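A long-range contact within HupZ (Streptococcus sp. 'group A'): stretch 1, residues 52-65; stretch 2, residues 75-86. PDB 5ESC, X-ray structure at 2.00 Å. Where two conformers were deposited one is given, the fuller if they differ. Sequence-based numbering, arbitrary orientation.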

# COMPACT_ATOMS: atom_id res chain seq x y z
N THR A 52 3.91 -0.46 11.34
CA THR A 52 3.48 0.87 10.93
C THR A 52 3.76 1.83 12.09
O THR A 52 4.35 2.89 11.92
N ARG A 53 3.35 1.45 13.30
CA ARG A 53 3.53 2.28 14.45
C ARG A 53 5.01 2.57 14.76
O ARG A 53 5.38 3.75 15.02
N ILE A 54 5.85 1.50 14.73
CA ILE A 54 7.26 1.59 14.99
C ILE A 54 7.94 2.56 13.99
O ILE A 54 8.78 3.38 14.35
N ASN A 55 7.56 2.44 12.74
CA ASN A 55 8.11 3.28 11.68
C ASN A 55 7.66 4.73 11.87
O ASN A 55 8.48 5.67 11.71
N ILE A 56 6.35 4.96 12.12
CA ILE A 56 5.86 6.35 12.43
C ILE A 56 6.64 7.02 13.60
O ILE A 56 7.14 8.14 13.49
N GLU A 57 6.80 6.29 14.68
CA GLU A 57 7.58 6.79 15.82
C GLU A 57 9.04 6.99 15.46
O GLU A 57 9.61 7.95 15.93
N ASP A 58 9.64 6.11 14.64
CA ASP A 58 11.02 6.29 14.21
C ASP A 58 11.26 7.55 13.35
O ASP A 58 12.22 8.29 13.57
N ASN A 59 10.42 7.77 12.35
CA ASN A 59 10.73 8.86 11.36
C ASN A 59 9.53 9.61 10.80
O ASN A 59 9.66 10.51 10.01
N GLY A 60 8.33 9.19 11.14
CA GLY A 60 7.16 9.97 10.73
C GLY A 60 6.65 9.82 9.31
O GLY A 60 5.52 10.29 9.05
N LYS A 61 7.43 9.20 8.41
CA LYS A 61 7.10 9.26 6.97
C LYS A 61 5.95 8.37 6.63
O LYS A 61 5.88 7.22 7.11
N ILE A 62 5.00 8.91 5.88
CA ILE A 62 3.83 8.12 5.57
C ILE A 62 3.19 8.45 4.27
O ILE A 62 3.22 9.62 3.85
N GLU A 63 2.63 7.45 3.59
CA GLU A 63 1.80 7.65 2.42
C GLU A 63 0.64 6.75 2.53
O GLU A 63 0.77 5.61 2.99
N ILE A 64 -0.54 7.27 2.19
CA ILE A 64 -1.72 6.50 2.33
C ILE A 64 -2.39 6.49 0.99
O ILE A 64 -2.54 7.58 0.35
N ALA A 65 -2.84 5.32 0.55
CA ALA A 65 -3.56 5.18 -0.70
C ALA A 65 -5.00 4.66 -0.55
O ALA A 65 -5.27 3.77 0.26
N TYR A 75 -6.52 8.02 -4.83
CA TYR A 75 -5.66 9.12 -4.38
C TYR A 75 -4.63 8.60 -3.44
O TYR A 75 -4.87 7.62 -2.68
N ARG A 76 -3.50 9.27 -3.45
CA ARG A 76 -2.38 8.99 -2.55
C ARG A 76 -2.15 10.27 -1.71
O ARG A 76 -1.98 11.37 -2.29
N PHE A 77 -2.22 10.15 -0.38
CA PHE A 77 -2.00 11.25 0.56
C PHE A 77 -0.59 11.07 1.17
O PHE A 77 -0.22 10.00 1.80
N VAL A 78 0.23 12.07 1.03
CA VAL A 78 1.57 12.02 1.54
C VAL A 78 1.74 12.97 2.68
O VAL A 78 1.30 14.14 2.56
N GLY A 79 2.44 12.56 3.75
CA GLY A 79 2.72 13.53 4.83
C GLY A 79 3.57 12.99 5.93
O GLY A 79 4.38 12.04 5.68
N THR A 80 3.43 13.57 7.13
CA THR A 80 4.17 13.17 8.28
C THR A 80 3.17 12.81 9.39
O THR A 80 2.13 13.44 9.48
N ALA A 81 3.49 11.78 10.15
CA ALA A 81 2.62 11.21 11.16
C ALA A 81 3.21 11.16 12.54
O ALA A 81 4.46 11.22 12.70
N GLU A 82 2.35 11.07 13.55
CA GLU A 82 2.79 10.97 14.93
C GLU A 82 1.81 10.06 15.61
O GLU A 82 0.69 9.88 15.14
N ILE A 83 2.23 9.53 16.74
CA ILE A 83 1.41 8.64 17.54
C ILE A 83 1.19 9.38 18.88
O ILE A 83 2.15 9.94 19.41
N GLN A 84 -0.05 9.43 19.39
CA GLN A 84 -0.35 10.03 20.65
C GLN A 84 -1.12 9.00 21.51
O GLN A 84 -1.90 8.17 21.00
N THR A 85 -0.90 9.09 22.80
CA THR A 85 -1.58 8.16 23.73
C THR A 85 -2.47 8.88 24.77
O THR A 85 -3.03 8.26 25.66
N GLU A 86 -2.64 10.18 24.63
CA GLU A 86 -3.46 10.95 25.54
C GLU A 86 -3.83 12.21 24.79
O GLU A 86 -3.13 12.57 23.82

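Strand 61-65 runs antiparallel to strand 75-84 (164° between axes, 4.5 Å apart at closest), and this pairing fixes which side chains meet. Ile-62, Ile-64 and Phe-77 point to one face of the sheet; Lys-61, Glu-63, Ala-65, Arg-76, Val-78 and Thr-80 point to the other. Helix 52-59 crosses the later part of the long strand at 108°, with an axial approach of 7.3 Å.

Apolar packing centres on Ala-81 and Ile-83, whose CA-to-CB bonds both point toward stretch 1. Ile-56 (chi1 m, chi2 t) points toward the strand, and its CG2 lies 3.7 Å from Ala-81 CB and 3.7 Å from Ile-83 CG1. Ile-62 (t, t) approaches the same alanine, CG2 to Ala-81 CB 3.8 Å, so the methyl joins helix and sheet contacts. Ile-83 (m, m) buries the most area, 89 Å². Farther along, Ile-64 (m, t) and Phe-77 (chi1 m) are cross-strand neighbours, 4.5 Å between their CB atoms.

The charged contact across the stretches is a salt bridge: Arg-76 NH1 donates to Glu-63 OE1 at 3.1 Å and 165°, with the acceptor near the guanidinium plane. Glu-63 (m, t) also places OE2 3.5 Å from Val-78 CG2. On the helix, Arg-53, extended through t, t, t, donates from NE to Glu-57 OE2 (2.7 Å, 158°), a second salt bridge. This pair lies against Ile-83 CG2, 3.9 Å from Arg-53 NE and 3.7 Å from Glu-57 OE2; Arg-53 NH2 reaches Thr-85 CG2 at 4.0 Å.

At the turn, Asn-59 (chi1 p) accepts Lys-61 N at OD1 (3.0 Å, 164°). One water links the stretches, donating to Asn-59 O (2.9 Å) and hydrogen-bonding Thr-80 OG1 (2.8 Å). Gly-60 has positive phi; an ideal CB there would clash with Thr-80 OG1 at 3.0 Å.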

# COMPACT_ATOMS: atom_id res chain seq x y z
CB THR A 52 1.98 0.90 10.53
OG1 THR A 52 1.79 0.07 9.39
CG2 THR A 52 1.46 2.32 10.23
CB ARG A 53 2.84 1.68 15.71
CG ARG A 53 3.02 2.53 16.91
CD ARG A 53 2.40 1.90 18.17
NE ARG A 53 2.54 2.78 19.31
CZ ARG A 53 1.94 2.52 20.48
NH1 ARG A 53 1.25 1.40 20.62
NH2 ARG A 53 2.10 3.32 21.51
CB ILE A 54 7.88 0.20 14.88
CG1 ILE A 54 7.28 -0.72 15.91
CG2 ILE A 54 9.39 0.22 15.06
CD1 ILE A 54 7.35 -0.15 17.28
CB ASN A 55 7.67 2.75 10.31
CG ASN A 55 8.33 1.41 9.94
OD1 ASN A 55 9.22 0.92 10.60
ND2 ASN A 55 7.85 0.82 8.85
CB ILE A 56 4.33 6.44 12.67
CG1 ILE A 56 3.58 6.19 11.34
CG2 ILE A 56 3.92 7.75 13.29
CD1 ILE A 56 2.16 5.74 11.54
CB GLU A 57 7.41 5.87 17.07
CG GLU A 57 5.96 5.80 17.49
CD GLU A 57 5.71 4.94 18.74
OE1 GLU A 57 6.69 4.63 19.40
OE2 GLU A 57 4.58 4.58 19.09
CB ASP A 58 11.59 5.11 13.43
CG ASP A 58 13.06 5.32 13.03
OD1 ASP A 58 13.93 5.21 13.93
OD2 ASP A 58 13.35 5.66 11.84
CB ASN A 59 11.58 8.26 10.21
CG ASN A 59 10.86 7.13 9.50
OD1 ASN A 59 9.77 7.34 8.88
ND2 ASN A 59 11.38 5.90 9.63
CB LYS A 61 8.25 8.91 6.10
CG LYS A 61 9.45 9.87 6.25
CD LYS A 61 10.59 9.41 5.34
CE LYS A 61 11.68 10.46 5.17
NZ LYS A 61 12.59 10.32 6.31
CB ILE A 62 2.80 8.16 6.74
CG1 ILE A 62 1.68 7.16 6.51
CG2 ILE A 62 2.25 9.55 6.94
CD1 ILE A 62 1.11 6.72 7.85
CB GLU A 63 2.52 7.40 1.06
CG GLU A 63 3.85 8.13 0.93
CD GLU A 63 4.33 8.38 -0.51
OE1 GLU A 63 3.76 7.72 -1.42
OE2 GLU A 63 5.28 9.27 -0.69
CB ILE A 64 -2.77 7.13 3.33
CG1 ILE A 64 -2.15 7.48 4.68
CG2 ILE A 64 -4.01 6.25 3.46
CD1 ILE A 64 -3.05 8.45 5.43
CB ALA A 65 -2.73 4.37 -1.70
CB TYR A 75 -6.51 10.16 -3.66
CG TYR A 75 -7.47 10.89 -4.57
CD1 TYR A 75 -7.07 12.02 -5.33
CD2 TYR A 75 -8.79 10.45 -4.67
CE1 TYR A 75 -7.97 12.66 -6.18
CE2 TYR A 75 -9.70 11.06 -5.51
CZ TYR A 75 -9.30 12.16 -6.24
OH TYR A 75 -10.24 12.71 -7.02
CB ARG A 76 -1.14 8.65 -3.42
CG ARG A 76 0.21 8.53 -2.68
CD ARG A 76 1.31 7.87 -3.51
NE ARG A 76 1.62 8.66 -4.68
CZ ARG A 76 2.65 9.49 -4.79
NH1 ARG A 76 3.55 9.61 -3.82
NH2 ARG A 76 2.80 10.20 -5.90
CB PHE A 77 -3.09 11.25 1.62
CG PHE A 77 -4.46 11.38 1.07
CD1 PHE A 77 -5.12 10.30 0.55
CD2 PHE A 77 -5.08 12.62 0.99
CE1 PHE A 77 -6.37 10.42 -0.06
CE2 PHE A 77 -6.34 12.76 0.43
CZ PHE A 77 -6.99 11.64 -0.11
CB VAL A 78 2.62 12.36 0.48
CG1 VAL A 78 4.05 12.27 1.05
CG2 VAL A 78 2.50 11.44 -0.73
CB THR A 80 5.13 14.30 8.76
OG1 THR A 80 6.03 13.74 9.73
CG2 THR A 80 4.41 15.50 9.41
CB ALA A 81 2.16 9.81 10.73
CB GLU A 82 2.75 12.33 15.67
CG GLU A 82 1.61 13.27 15.37
CD GLU A 82 1.58 14.54 16.25
OE1 GLU A 82 1.01 15.57 15.78
OE2 GLU A 82 2.14 14.50 17.42
CB ILE A 83 2.13 7.31 17.80
CG1 ILE A 83 2.42 6.61 16.52
CG2 ILE A 83 1.33 6.41 18.75
CD1 ILE A 83 1.19 6.00 15.80
CB GLN A 84 -1.08 11.35 20.56
CG GLN A 84 -0.24 12.48 19.90
CD GLN A 84 -0.95 13.79 19.83
OE1 GLN A 84 -2.03 13.91 20.35
NE2 GLN A 84 -0.38 14.76 19.16
CB THR A 85 -0.54 7.29 24.39
OG1 THR A 85 0.39 8.12 25.09
CG2 THR A 85 0.22 6.36 23.38
CB GLU A 86 -2.67 11.25 26.86
CG GLU A 86 -1.14 11.42 26.67
CD GLU A 86 -0.39 11.91 27.90
OE1 GLU A 86 -0.26 11.14 28.87
OE2 GLU A 86 0.13 13.05 27.89
O HOH W 1 8.09 12.36 8.51